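PDB 2Z4T: beta-galactoside alpha-2,6-sialyltransferase from Photobacterium sp., which transfers sialic acid from a CMP-linked donor to galactose-terminated acceptors such as lactose, forming an alpha-2,6 linkage. Local coordinates for residues S450-T454 with V485-I491; Q130-D134 with I227-D231; E370-Y374 with T466-T470; G256-E261 with N281-L285; Q160-L164 with L333-I337. One frame throughout, in Å; residues are numbered along the deposited sequence. Where two conformers were deposited one is given.

Interaction 1. Residues S450-T454 with V485-I491; sequences SLYFT and VMIKLGI. With C5P (cytidine-5'-monophosphate), chain C.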
# COMPACT_ATOMS: atom_id res chain seq x y z
N SER A 450 1.21 -8.62 13.05
CA SER A 450 0.53 -7.36 12.77
C SER A 450 -0.93 -7.56 12.40
O SER A 450 -1.78 -6.69 12.63
CB SER A 450 1.24 -6.61 11.65
OG SER A 450 2.64 -6.56 11.88
N LEU A 451 -1.25 -8.73 11.84
CA LEU A 451 -2.61 -8.95 11.39
C LEU A 451 -3.59 -8.89 12.58
O LEU A 451 -4.72 -8.42 12.44
CB LEU A 451 -2.71 -10.25 10.56
CG LEU A 451 -2.63 -11.60 11.28
CD1 LEU A 451 -4.01 -12.01 11.83
CD2 LEU A 451 -2.04 -12.71 10.38
N TYR A 452 -3.13 -9.32 13.76
CA TYR A 452 -3.93 -9.24 14.99
C TYR A 452 -4.09 -7.83 15.56
O TYR A 452 -4.87 -7.64 16.51
CB TYR A 452 -3.41 -10.21 16.07
CG TYR A 452 -3.58 -11.64 15.64
CD1 TYR A 452 -4.86 -12.23 15.59
CD2 TYR A 452 -2.49 -12.40 15.21
CE1 TYR A 452 -5.03 -13.54 15.17
CE2 TYR A 452 -2.66 -13.72 14.79
CZ TYR A 452 -3.92 -14.28 14.77
OH TYR A 452 -4.08 -15.59 14.33
N PHE A 453 -3.35 -6.86 15.01
CA PHE A 453 -3.56 -5.48 15.40
C PHE A 453 -4.90 -4.98 14.83
O PHE A 453 -5.45 -3.97 15.33
CB PHE A 453 -2.41 -4.56 14.93
CG PHE A 453 -1.11 -4.72 15.72
CD1 PHE A 453 -0.38 -3.60 16.12
CD2 PHE A 453 -0.59 -5.99 16.03
CE1 PHE A 453 0.82 -3.71 16.82
CE2 PHE A 453 0.60 -6.13 16.74
CZ PHE A 453 1.32 -4.97 17.14
N THR A 454 -5.43 -5.68 13.83
CA THR A 454 -6.57 -5.20 13.04
C THR A 454 -7.81 -6.11 13.07
O THR A 454 -8.93 -5.62 13.18
CB THR A 454 -6.15 -4.98 11.58
OG1 THR A 454 -5.05 -4.07 11.54
CG2 THR A 454 -7.29 -4.46 10.74
N VAL A 485 3.48 -4.44 23.68
CA VAL A 485 2.61 -3.71 22.73
C VAL A 485 1.15 -4.19 22.88
O VAL A 485 0.21 -3.37 22.83
CB VAL A 485 3.18 -3.63 21.34
CG1 VAL A 485 2.21 -2.91 20.42
CG2 VAL A 485 4.51 -2.87 21.41
N MET A 486 0.87 -5.49 22.94
CA MET A 486 -0.09 -6.14 22.08
C MET A 486 -1.07 -6.29 23.29
O MET A 486 -2.30 -6.20 23.18
CB MET A 486 0.33 -7.49 21.53
CG MET A 486 0.81 -7.40 20.08
SD MET A 486 0.65 -8.94 19.20
CE MET A 486 2.27 -9.54 19.30
N ILE A 487 -0.46 -6.44 24.48
CA ILE A 487 -1.17 -6.28 25.74
C ILE A 487 -1.74 -4.86 25.86
O ILE A 487 -2.93 -4.72 26.11
CB ILE A 487 -0.27 -6.58 26.96
CG1 ILE A 487 0.06 -8.06 27.06
CG2 ILE A 487 -0.96 -6.12 28.25
CD1 ILE A 487 1.23 -8.36 27.97
N LYS A 488 -0.90 -3.84 25.71
CA LYS A 488 -1.36 -2.45 25.82
C LYS A 488 -2.50 -2.11 24.89
O LYS A 488 -3.38 -1.33 25.24
CB LYS A 488 -0.22 -1.47 25.54
CG LYS A 488 0.10 -0.57 26.69
CD LYS A 488 -1.08 0.30 27.05
CE LYS A 488 -0.76 1.14 28.30
NZ LYS A 488 -0.49 0.34 29.51
N LEU A 489 -2.45 -2.68 23.68
CA LEU A 489 -3.48 -2.48 22.69
C LEU A 489 -4.76 -3.28 22.97
O LEU A 489 -5.74 -3.17 22.22
CB LEU A 489 -2.94 -2.82 21.30
CG LEU A 489 -1.81 -1.94 20.76
CD1 LEU A 489 -1.26 -2.58 19.50
CD2 LEU A 489 -2.35 -0.57 20.48
N GLY A 490 -4.75 -4.08 24.04
CA GLY A 490 -5.91 -4.87 24.42
C GLY A 490 -6.14 -6.05 23.50
O GLY A 490 -7.23 -6.58 23.43
N ILE A 491 -5.11 -6.47 22.78
CA ILE A 491 -5.25 -7.61 21.88
C ILE A 491 -5.21 -8.89 22.68
O ILE A 491 -5.93 -9.84 22.43
CB ILE A 491 -4.16 -7.59 20.82
CG1 ILE A 491 -4.33 -6.32 19.96
CG2 ILE A 491 -4.21 -8.87 19.99
CD1 ILE A 491 -3.13 -5.94 19.15
O3P C5P C . 3.33 -11.17 10.81
P C5P C . 3.66 -9.76 10.49
O1P C5P C . 4.98 -9.74 9.74
O2P C5P C . 3.49 -8.83 11.68
O5' C5P C . 2.52 -9.28 9.50
C5' C5P C . 2.64 -8.11 8.72
C4' C5P C . 1.56 -8.25 7.64
O4' C5P C . 1.82 -9.41 6.84
C3' C5P C . 0.17 -8.50 8.20
O3' C5P C . -0.54 -7.29 8.46
C2' C5P C . -0.49 -9.21 7.05
O2' C5P C . -0.76 -8.29 5.98
C1' C5P C . 0.60 -10.07 6.49
N1 C5P C . 0.51 -11.42 7.03
C2 C5P C . -0.43 -12.33 6.46
N3 C5P C . -0.53 -13.60 6.93
C4 C5P C . 0.26 -14.02 7.96
C5 C5P C . 1.20 -13.14 8.54
C6 C5P C . 1.31 -11.83 8.05
O2 C5P C . -1.18 -11.98 5.54
N4 C5P C . 0.14 -15.30 8.39
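Phe453 shows how one aromatic ring can join a ligand-binding loop to the helix behind it. Of the residues here it gives up the most surface to the other segment, and its ring meets four side chains of 485-491. Ile491 CD1 covers one face, 4.0 Å from Phe453 CD2. Obliquely placed round the ring are Val485 CG1, 3.9 Å from Phe453 CE1, Leu489 CD1, 3.6 Å from the same CE1, and Met486 CG, 3.6 Å from Phe453 CE2. Met486 SD adds a Met-aromatic contact, 5.0 Å from the ring centroid. Ile491 reaches this position because the helix ends in a Schellman motif: Gly490 takes positive phi, and Ile491 N bonds back to Met486 O (2.9 Å). In the GT-B fold the C-terminal Rossmann-like domain holds the nucleotide, and 450-454 follows one of its parallel strands, 443-447. Ser450 binds the CMP phosphate oxygen O2P through its N (2.7 Å) and through its OG, a very short 2.4 Å. Tyr452 turns its CB to Ile491 CG2 (4.2 Å), its backbone O lies 3.6 Å from Ile491 CD1, and its hydroxyl is hydrogen-bonded to Thr360.

Interaction 2. Residues Q130-D134 with I227-D231; sequences QQLMD and IDLYD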
# COMPACT_ATOMS: atom_id res chain seq x y z
N GLN A 130 -1.65 -1.17 1.44
CA GLN A 130 -2.28 0.14 1.50
C GLN A 130 -1.96 0.98 0.25
O GLN A 130 -2.85 1.69 -0.27
CB GLN A 130 -1.87 0.86 2.76
CG GLN A 130 -2.45 0.26 4.01
CD GLN A 130 -3.93 0.62 4.27
OE1 GLN A 130 -4.64 -0.13 4.95
NE2 GLN A 130 -4.38 1.76 3.76
N GLN A 131 -0.73 0.89 -0.23
CA GLN A 131 -0.31 1.64 -1.41
C GLN A 131 -1.09 1.17 -2.63
O GLN A 131 -1.54 1.99 -3.42
CB GLN A 131 1.21 1.52 -1.64
CG GLN A 131 2.06 2.13 -0.52
CD GLN A 131 3.56 1.84 -0.65
OE1 GLN A 131 3.96 0.87 -1.31
NE2 GLN A 131 4.40 2.69 -0.03
N LEU A 132 -1.28 -0.15 -2.76
CA LEU A 132 -2.08 -0.72 -3.83
C LEU A 132 -3.47 -0.10 -3.85
O LEU A 132 -3.98 0.28 -4.93
CB LEU A 132 -2.28 -2.21 -3.64
CG LEU A 132 -2.38 -3.13 -4.87
CD1 LEU A 132 -3.24 -4.34 -4.62
CD2 LEU A 132 -2.81 -2.45 -6.17
N MET A 133 -4.10 -0.03 -2.69
CA MET A 133 -5.42 0.54 -2.60
C MET A 133 -5.42 2.04 -2.98
O MET A 133 -6.36 2.50 -3.61
CB MET A 133 -6.02 0.32 -1.20
CG MET A 133 -6.35 -1.14 -0.91
SD MET A 133 -7.36 -1.36 0.57
CE MET A 133 -6.27 -0.82 1.89
N ASP A 134 -4.35 2.77 -2.62
CA ASP A 134 -4.18 4.17 -3.02
C ASP A 134 -4.06 4.35 -4.54
O ASP A 134 -4.56 5.34 -5.09
CB ASP A 134 -2.97 4.80 -2.36
CG ASP A 134 -3.14 4.97 -0.86
OD1 ASP A 134 -4.29 4.89 -0.33
OD2 ASP A 134 -2.11 5.17 -0.20
N ILE A 227 3.63 13.31 1.42
CA ILE A 227 4.31 12.07 1.76
C ILE A 227 3.40 11.25 2.66
O ILE A 227 2.96 11.72 3.72
CB ILE A 227 5.68 12.31 2.45
CG1 ILE A 227 6.53 13.30 1.63
CG2 ILE A 227 6.40 10.98 2.66
CD1 ILE A 227 7.88 13.61 2.21
N ASP A 228 3.09 10.04 2.20
CA ASP A 228 2.32 9.07 2.99
C ASP A 228 3.25 8.09 3.65
O ASP A 228 4.15 7.53 3.01
CB ASP A 228 1.37 8.29 2.08
CG ASP A 228 0.09 9.03 1.79
OD1 ASP A 228 -0.33 9.86 2.63
OD2 ASP A 228 -0.51 8.76 0.70
N LEU A 229 3.03 7.85 4.94
CA LEU A 229 3.79 6.85 5.66
C LEU A 229 2.86 5.75 6.21
O LEU A 229 1.93 6.03 6.99
CB LEU A 229 4.62 7.52 6.76
CG LEU A 229 5.47 8.58 6.04
CD1 LEU A 229 5.41 9.96 6.68
CD2 LEU A 229 6.89 8.11 5.69
N TYR A 230 3.10 4.52 5.77
CA TYR A 230 2.31 3.38 6.18
C TYR A 230 3.24 2.46 6.94
O TYR A 230 4.33 2.17 6.44
CB TYR A 230 1.73 2.64 4.96
CG TYR A 230 0.63 3.38 4.23
CD1 TYR A 230 0.88 4.02 3.02
CD2 TYR A 230 -0.66 3.45 4.76
CE1 TYR A 230 -0.14 4.74 2.34
CE2 TYR A 230 -1.70 4.14 4.09
CZ TYR A 230 -1.42 4.79 2.89
OH TYR A 230 -2.43 5.46 2.24
N ASP A 231 2.82 2.04 8.13
CA ASP A 231 3.61 1.17 9.01
C ASP A 231 3.95 -0.18 8.38
O ASP A 231 3.10 -0.83 7.81
CB ASP A 231 2.88 0.88 10.32
CG ASP A 231 2.77 2.08 11.22
OD1 ASP A 231 3.64 2.97 11.10
OD2 ASP A 231 1.82 2.14 12.05
O HOH W 1 0.33 6.08 -0.86
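This is a helix-on-sheet contact, largely buried near the centre of the chain, in the N-terminal Rossmann-like half of the GT-B fold. Helix 126-141 lies over the C-terminal part of strand 222-230; the short axes approach to 10.5 Å and their directions differ by 141°, so the two run roughly antiparallel. The Tyr230 ring takes a CH-pi contact from Gln130 CB, 3.6 Å from the ring centroid and over the face; Tyr230 also stacks on His291 of strand 288-292. One helical turn on from Gln130, Asp134 reaches the far end of the same ring, and Tyr230 OH donates a very short hydrogen bond of 2.5 Å to Asp134 OD2. Asp228, whose OD1 is hydrogen-bonded to Asn226 ND2, has its OD2 4.0 Å from Asp134 OD2, a pairing of like charges. Water 1 donates to both, at 2.7 Å from Asp134 OD2 and 3.2 Å from Asp228 OD2, so the protons given by Tyr230 to Asp134 and by the water to both carboxylates probably ease the repulsion.

Interaction 3. Residues E370-Y374 with T466-T470; sequences EREYY and TSTET
Residues 371-374 are helical, with Tyr374 N bonded to Glu370 O (3.0 Å), whereas 466-470 is an irregular segment, extended through Thr466 to Thr468 and turning at Glu469 (phi/psi -74/6°). The backbones stay well apart: CA distances are 8.7 Å for Glu370-Thr468, 8.3 Å for Tyr373-Glu469 and 8.7 Å for Tyr374-Thr466, so long side chains and water bridge the gap. Tyr373, chi1 t, has its CA-to-CB bond directed toward 466-470 and sets its OH 3.1 Å from Ser467 O and 3.2 Å from Thr468 O. Glu469 (chi1 m, chi2 t) lays its CG over the Tyr373 face, a CH-pi contact 3.6 Å from the centroid. Tyr374, with chi1 at -93°, brings its OH to 3.6 Å from Thr466 CG2. Water 2 joins Glu370 OE1 (3.0 Å) to Glu469 N (2.8 Å). Helix and loop follow the C-terminal ends of parallel strands 356-360 and 460-465, the side on which Rossmann-like domains, such as the C-terminal half of the GT-B fold, bind their nucleotide.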
# COMPACT_ATOMS: atom_id res chain seq x y z
N GLU A 370 16.96 -20.61 11.82
CA GLU A 370 15.84 -20.87 12.71
C GLU A 370 14.58 -21.43 12.05
O GLU A 370 13.64 -21.80 12.75
CB GLU A 370 15.42 -19.57 13.41
CG GLU A 370 16.38 -19.03 14.45
CD GLU A 370 15.67 -18.21 15.51
OE1 GLU A 370 15.35 -18.77 16.59
OE2 GLU A 370 15.38 -17.02 15.26
N ARG A 371 14.52 -21.50 10.73
CA ARG A 371 13.21 -21.71 10.11
C ARG A 371 12.65 -23.13 10.14
O ARG A 371 11.42 -23.32 10.06
CB ARG A 371 13.08 -20.99 8.75
CG ARG A 371 13.87 -21.53 7.63
CD ARG A 371 14.51 -20.39 6.82
NE ARG A 371 15.76 -20.90 6.29
CZ ARG A 371 16.16 -20.85 5.03
NH1 ARG A 371 15.44 -20.22 4.10
NH2 ARG A 371 17.32 -21.40 4.72
N GLU A 372 13.50 -24.13 10.32
CA GLU A 372 12.97 -25.48 10.48
C GLU A 372 12.33 -25.61 11.85
O GLU A 372 11.30 -26.28 12.02
CB GLU A 372 14.03 -26.55 10.25
CG GLU A 372 14.52 -26.55 8.81
CD GLU A 372 15.60 -27.58 8.53
OE1 GLU A 372 16.37 -27.94 9.46
OE2 GLU A 372 15.69 -28.01 7.36
N TYR A 373 12.94 -24.93 12.82
CA TYR A 373 12.45 -24.92 14.19
C TYR A 373 11.11 -24.17 14.23
O TYR A 373 10.19 -24.58 14.93
CB TYR A 373 13.50 -24.27 15.10
CG TYR A 373 12.97 -23.87 16.45
CD1 TYR A 373 12.61 -24.83 17.40
CD2 TYR A 373 12.82 -22.53 16.78
CE1 TYR A 373 12.11 -24.47 18.64
CE2 TYR A 373 12.31 -22.14 18.04
CZ TYR A 373 11.96 -23.11 18.96
OH TYR A 373 11.47 -22.74 20.19
N TYR A 374 11.03 -23.09 13.44
CA TYR A 374 9.80 -22.33 13.26
C TYR A 374 8.71 -23.20 12.64
O TYR A 374 7.55 -23.12 13.05
CB TYR A 374 10.05 -21.07 12.41
CG TYR A 374 10.34 -19.84 13.24
CD1 TYR A 374 11.43 -19.80 14.12
CD2 TYR A 374 9.52 -18.71 13.16
CE1 TYR A 374 11.70 -18.67 14.91
CE2 TYR A 374 9.77 -17.57 13.96
CZ TYR A 374 10.86 -17.55 14.82
OH TYR A 374 11.11 -16.43 15.59
N THR A 466 6.31 -16.31 19.93
CA THR A 466 7.57 -16.96 19.67
C THR A 466 8.45 -17.27 20.90
O THR A 466 8.45 -16.55 21.88
CB THR A 466 8.26 -16.02 18.67
OG1 THR A 466 7.95 -16.45 17.34
CG2 THR A 466 9.77 -15.86 18.90
N SER A 467 9.17 -18.38 20.85
CA SER A 467 10.15 -18.75 21.86
C SER A 467 11.38 -19.20 21.11
O SER A 467 11.28 -19.67 19.98
CB SER A 467 9.64 -19.91 22.72
OG SER A 467 8.62 -19.50 23.60
N THR A 468 12.55 -19.06 21.72
CA THR A 468 13.78 -19.57 21.10
C THR A 468 14.00 -20.98 21.66
O THR A 468 13.24 -21.42 22.53
CB THR A 468 15.03 -18.66 21.36
OG1 THR A 468 15.17 -18.40 22.77
CG2 THR A 468 14.92 -17.32 20.60
N GLU A 469 15.01 -21.69 21.16
CA GLU A 469 15.34 -23.02 21.70
C GLU A 469 16.02 -22.93 23.08
O GLU A 469 16.45 -23.94 23.65
CB GLU A 469 16.21 -23.81 20.72
CG GLU A 469 15.57 -24.09 19.38
CD GLU A 469 16.14 -25.32 18.71
OE1 GLU A 469 16.52 -25.23 17.52
OE2 GLU A 469 16.22 -26.38 19.37
N THR A 470 16.10 -21.71 23.61
CA THR A 470 16.86 -21.46 24.81
C THR A 470 15.95 -21.24 26.04
O THR A 470 15.76 -22.16 26.85
CB THR A 470 17.97 -20.33 24.55
OG1 THR A 470 19.21 -20.72 25.15
CG2 THR A 470 17.56 -18.89 25.02
O HOH W 2 15.77 -20.84 18.65
O HOH W 3 12.60 -17.37 18.53

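Interaction 4. Residues G256-E261 with N281-L285; sequences GKDYLE and NWQKL
Leu260, with chi1 t and chi2 p, lays its CD2 over the face of Trp282, 3.8 Å from the centroid of the six-membered ring, in a CH-pi contact. The same CD2 lies 3.8 Å from Leu285 CD1. Residues 256-261 form regular helix, with Leu260 N bonded to Gly256 O (3.0 Å); 282-285 is a short, weakly bonded helical turn. The CA atoms of Lys257 and Asn281 are 5.5 Å apart, those of Glu261 and Leu285 7.4 Å. So close an approach suits Gly256, where a beta carbon would point at the Asn281 amide. Lys257 (chi1 t) forms a salt bridge within its own helix, NZ to Glu261 OE1 (3.2 Å). Leu285 (chi1 m, chi2 t) places CD2 3.7 Å from Glu261 CD. This is plain helix packing, away from the ligand sites, in the helical layer flanking the N-terminal Rossmann-like sheet of the GT-B fold: Leu260 touches Phe206 and Val210 of helix 205-216, while Trp282 reaches Ile227 and Leu229 of strand 222-230 and is hydrogen-bonded through NE1 to Ser205.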
# COMPACT_ATOMS: atom_id res chain seq x y z
N GLY A 256 16.09 15.65 15.37
CA GLY A 256 15.68 14.86 14.23
C GLY A 256 15.33 15.67 12.98
O GLY A 256 15.77 15.32 11.88
N LYS A 257 14.56 16.74 13.14
CA LYS A 257 14.20 17.60 12.01
C LYS A 257 15.42 18.24 11.34
O LYS A 257 15.54 18.20 10.11
CB LYS A 257 13.19 18.67 12.41
CG LYS A 257 13.23 19.90 11.52
CD LYS A 257 11.89 20.56 11.42
CE LYS A 257 12.00 22.07 11.24
NZ LYS A 257 12.82 22.48 10.08
N ASP A 258 16.31 18.84 12.13
CA ASP A 258 17.47 19.54 11.58
C ASP A 258 18.37 18.55 10.85
O ASP A 258 18.92 18.85 9.79
CB ASP A 258 18.26 20.27 12.68
CG ASP A 258 17.43 21.33 13.38
OD1 ASP A 258 16.64 22.04 12.72
OD2 ASP A 258 17.58 21.47 14.61
N TYR A 259 18.50 17.37 11.45
CA TYR A 259 19.33 16.32 10.90
C TYR A 259 18.80 15.91 9.54
O TYR A 259 19.55 15.93 8.54
CB TYR A 259 19.40 15.11 11.84
CG TYR A 259 20.06 13.93 11.20
CD1 TYR A 259 21.45 13.85 11.07
CD2 TYR A 259 19.29 12.89 10.68
CE1 TYR A 259 22.05 12.75 10.44
CE2 TYR A 259 19.87 11.80 10.07
CZ TYR A 259 21.24 11.73 9.95
OH TYR A 259 21.78 10.62 9.33
N LEU A 260 17.51 15.58 9.50
CA LEU A 260 16.83 15.17 8.28
C LEU A 260 16.90 16.28 7.23
O LEU A 260 17.25 16.03 6.08
CB LEU A 260 15.37 14.75 8.55
CG LEU A 260 14.55 14.16 7.39
CD1 LEU A 260 15.23 12.93 6.82
CD2 LEU A 260 13.13 13.81 7.79
N GLU A 261 16.60 17.51 7.66
CA GLU A 261 16.73 18.68 6.79
C GLU A 261 18.12 18.83 6.17
O GLU A 261 18.24 19.07 4.97
CB GLU A 261 16.34 19.96 7.52
CG GLU A 261 16.06 21.11 6.55
CD GLU A 261 15.41 22.30 7.20
OE1 GLU A 261 15.55 22.46 8.45
OE2 GLU A 261 14.77 23.09 6.47
N ASN A 281 9.68 12.98 11.47
CA ASN A 281 9.84 14.39 11.14
C ASN A 281 9.38 14.77 9.74
O ASN A 281 9.44 15.96 9.38
CB ASN A 281 11.28 14.85 11.35
CG ASN A 281 11.54 15.29 12.76
OD1 ASN A 281 12.17 14.58 13.54
ND2 ASN A 281 11.03 16.45 13.12
N TRP A 282 8.89 13.80 8.96
CA TRP A 282 8.42 14.11 7.59
C TRP A 282 7.46 15.30 7.57
O TRP A 282 7.59 16.19 6.73
CB TRP A 282 7.83 12.88 6.86
CG TRP A 282 8.84 11.79 6.62
CD1 TRP A 282 8.81 10.51 7.11
CD2 TRP A 282 10.06 11.89 5.87
NE1 TRP A 282 9.93 9.82 6.71
CE2 TRP A 282 10.71 10.64 5.93
CE3 TRP A 282 10.65 12.92 5.12
CZ2 TRP A 282 11.93 10.39 5.29
CZ3 TRP A 282 11.87 12.67 4.49
CH2 TRP A 282 12.49 11.42 4.58
N GLN A 283 6.54 15.31 8.52
CA GLN A 283 5.49 16.33 8.61
C GLN A 283 6.01 17.72 8.95
O GLN A 283 5.32 18.72 8.72
CB GLN A 283 4.43 15.92 9.65
CG GLN A 283 4.80 16.19 11.12
CD GLN A 283 5.83 15.22 11.68
OE1 GLN A 283 6.43 14.43 10.96
NE2 GLN A 283 6.03 15.28 13.00
N LYS A 284 7.22 17.79 9.50
CA LYS A 284 7.83 19.09 9.81
C LYS A 284 8.47 19.72 8.59
O LYS A 284 8.80 20.90 8.62
CB LYS A 284 8.88 18.94 10.91
CG LYS A 284 8.34 18.51 12.26
CD LYS A 284 7.44 19.57 12.87
CE LYS A 284 6.43 18.93 13.78
NZ LYS A 284 5.87 19.89 14.75
N LEU A 285 8.66 18.94 7.52
CA LEU A 285 9.39 19.42 6.33
C LEU A 285 8.56 19.38 5.07
O LEU A 285 8.95 19.99 4.07
CB LEU A 285 10.68 18.62 6.12
CG LEU A 285 11.78 18.69 7.19
CD1 LEU A 285 12.75 17.55 7.02
CD2 LEU A 285 12.51 19.97 7.08

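Interaction 5. Residues Q160-L164 with L333-I337; sequences QMKEL and LFLSI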
# COMPACT_ATOMS: atom_id res chain seq x y z
N GLN A 160 -1.92 -5.23 -15.91
CA GLN A 160 -2.34 -4.51 -14.71
C GLN A 160 -1.59 -3.19 -14.55
O GLN A 160 -2.21 -2.16 -14.31
CB GLN A 160 -2.17 -5.40 -13.48
CG GLN A 160 -3.28 -6.46 -13.37
CD GLN A 160 -2.90 -7.68 -12.56
OE1 GLN A 160 -1.79 -7.77 -11.99
NE2 GLN A 160 -3.82 -8.62 -12.47
N MET A 161 -0.27 -3.24 -14.72
CA MET A 161 0.56 -2.03 -14.72
C MET A 161 0.06 -1.02 -15.73
O MET A 161 -0.21 0.14 -15.40
CB MET A 161 2.04 -2.37 -14.95
CG MET A 161 2.65 -3.11 -13.75
SD MET A 161 4.45 -3.17 -13.78
CE MET A 161 4.72 -4.42 -15.02
N LYS A 162 -0.13 -1.50 -16.96
CA LYS A 162 -0.61 -0.63 -18.02
C LYS A 162 -1.95 -0.00 -17.62
O LYS A 162 -2.15 1.19 -17.78
CB LYS A 162 -0.68 -1.39 -19.35
CG LYS A 162 -0.49 -0.47 -20.55
CD LYS A 162 -1.83 -0.07 -21.22
CE LYS A 162 -2.18 -0.99 -22.41
NZ LYS A 162 -3.45 -0.60 -23.10
N GLU A 163 -2.83 -0.80 -17.05
CA GLU A 163 -4.11 -0.31 -16.62
C GLU A 163 -4.01 0.77 -15.53
O GLU A 163 -4.90 1.60 -15.39
CB GLU A 163 -4.91 -1.48 -16.09
CG GLU A 163 -6.36 -1.40 -16.33
CD GLU A 163 -7.02 -2.72 -16.07
OE1 GLU A 163 -6.43 -3.79 -16.37
OE2 GLU A 163 -8.15 -2.68 -15.56
N LEU A 164 -2.93 0.74 -14.75
CA LEU A 164 -2.79 1.67 -13.63
C LEU A 164 -1.66 2.65 -13.83
O LEU A 164 -1.29 3.38 -12.89
CB LEU A 164 -2.63 0.93 -12.31
CG LEU A 164 -3.83 0.08 -11.90
CD1 LEU A 164 -3.43 -0.87 -10.82
CD2 LEU A 164 -4.98 0.96 -11.45
N LEU A 333 -10.16 -5.70 -10.01
CA LEU A 333 -8.78 -5.44 -10.36
C LEU A 333 -7.89 -5.63 -9.11
O LEU A 333 -6.82 -6.24 -9.19
CB LEU A 333 -8.62 -4.04 -10.96
CG LEU A 333 -7.21 -3.59 -11.33
CD1 LEU A 333 -6.54 -4.54 -12.37
CD2 LEU A 333 -7.24 -2.13 -11.81
N PHE A 334 -8.37 -5.14 -7.98
CA PHE A 334 -7.70 -5.31 -6.70
C PHE A 334 -7.46 -6.79 -6.34
O PHE A 334 -6.31 -7.17 -6.08
CB PHE A 334 -8.51 -4.60 -5.60
CG PHE A 334 -7.93 -4.73 -4.23
CD1 PHE A 334 -6.78 -4.03 -3.88
CD2 PHE A 334 -8.55 -5.52 -3.27
CE1 PHE A 334 -6.25 -4.16 -2.59
CE2 PHE A 334 -8.03 -5.65 -1.98
CZ PHE A 334 -6.88 -4.97 -1.64
N LEU A 335 -8.52 -7.60 -6.34
CA LEU A 335 -8.41 -9.01 -5.94
C LEU A 335 -7.46 -9.76 -6.86
O LEU A 335 -6.70 -10.66 -6.46
CB LEU A 335 -9.78 -9.74 -5.89
CG LEU A 335 -10.79 -9.16 -4.90
CD1 LEU A 335 -12.04 -10.01 -4.85
CD2 LEU A 335 -10.18 -8.97 -3.49
N SER A 336 -7.52 -9.35 -8.10
CA SER A 336 -6.72 -9.91 -9.13
C SER A 336 -5.25 -9.56 -8.92
O SER A 336 -4.38 -10.42 -9.04
CB SER A 336 -7.24 -9.39 -10.46
OG SER A 336 -6.40 -9.80 -11.48
N ILE A 337 -4.95 -8.32 -8.56
CA ILE A 337 -3.58 -7.95 -8.27
C ILE A 337 -3.01 -8.61 -7.01
O ILE A 337 -1.84 -9.00 -7.00
CB ILE A 337 -3.37 -6.42 -8.24
CG1 ILE A 337 -3.65 -5.84 -9.64
CG2 ILE A 337 -1.92 -6.10 -7.81
CD1 ILE A 337 -3.64 -4.32 -9.72
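Leu333 opens the face that helix 328-338 turns to helix 158-164, and it buries the most surface of its segment. Its CD1 meets Gln160 CG at 3.9 Å, while its CD2 packs against Leu164 CD2 at 3.8 Å and lies 3.9 Å from Glu163 OE2, whose charge is answered by a salt bridge to Lys329, one turn before Leu333 in helix 328-338. Phe334 has its CA-to-CB bond directed away and packs instead on Leu132 and Met133 of helix 126-141, so the helix has neighbours on more than one face. Three residues after Leu333, Ser336 faces the contact again. Its OG is 3.0 Å from Gln160 NE2, but the angle is too poor for a hydrogen bond; Gln160 OE1 accepts one from Thr157 N. Ile337, a full turn on from Leu333, sets CD1 3.6 Å from Leu164 CD1 and CG1 3.5 Å from Gln160 CD. The short axes pass 11.9 Å apart and cross at -142°, a separation bridged by side chains from both helices. Helix 158-164 belongs to the beta-alpha-beta crossover between parallel strands 146-151 and 166-168, so the arrangement is that of a helical layer over a Rossmann-like sheet.

The contacts illustrate how the two Rossmann-like domains of a GT-B fold are built, and which of them come near the ligands. Strand 222-230 is covered on both faces: interaction 2 packs a helix on one, and interaction 4 touches the other through Leu229 CD2 and Trp282 CD1 (3.4 Å). Interaction 5 extends the same helical layer, with Met133 CG 3.5 Å from Phe334 CE1. In the other domain, interactions 1 and 3 lie with nearest atoms about 8 Å apart. Interaction 1 binds CMP directly. In interaction 3, the side chain of Thr466 is about 10 Å from the bound CMP. From across the cleft, the side chain of Gln130 lies about 9 Å from CMP and that of Gln131 about 7 Å from a bound magnesium ion.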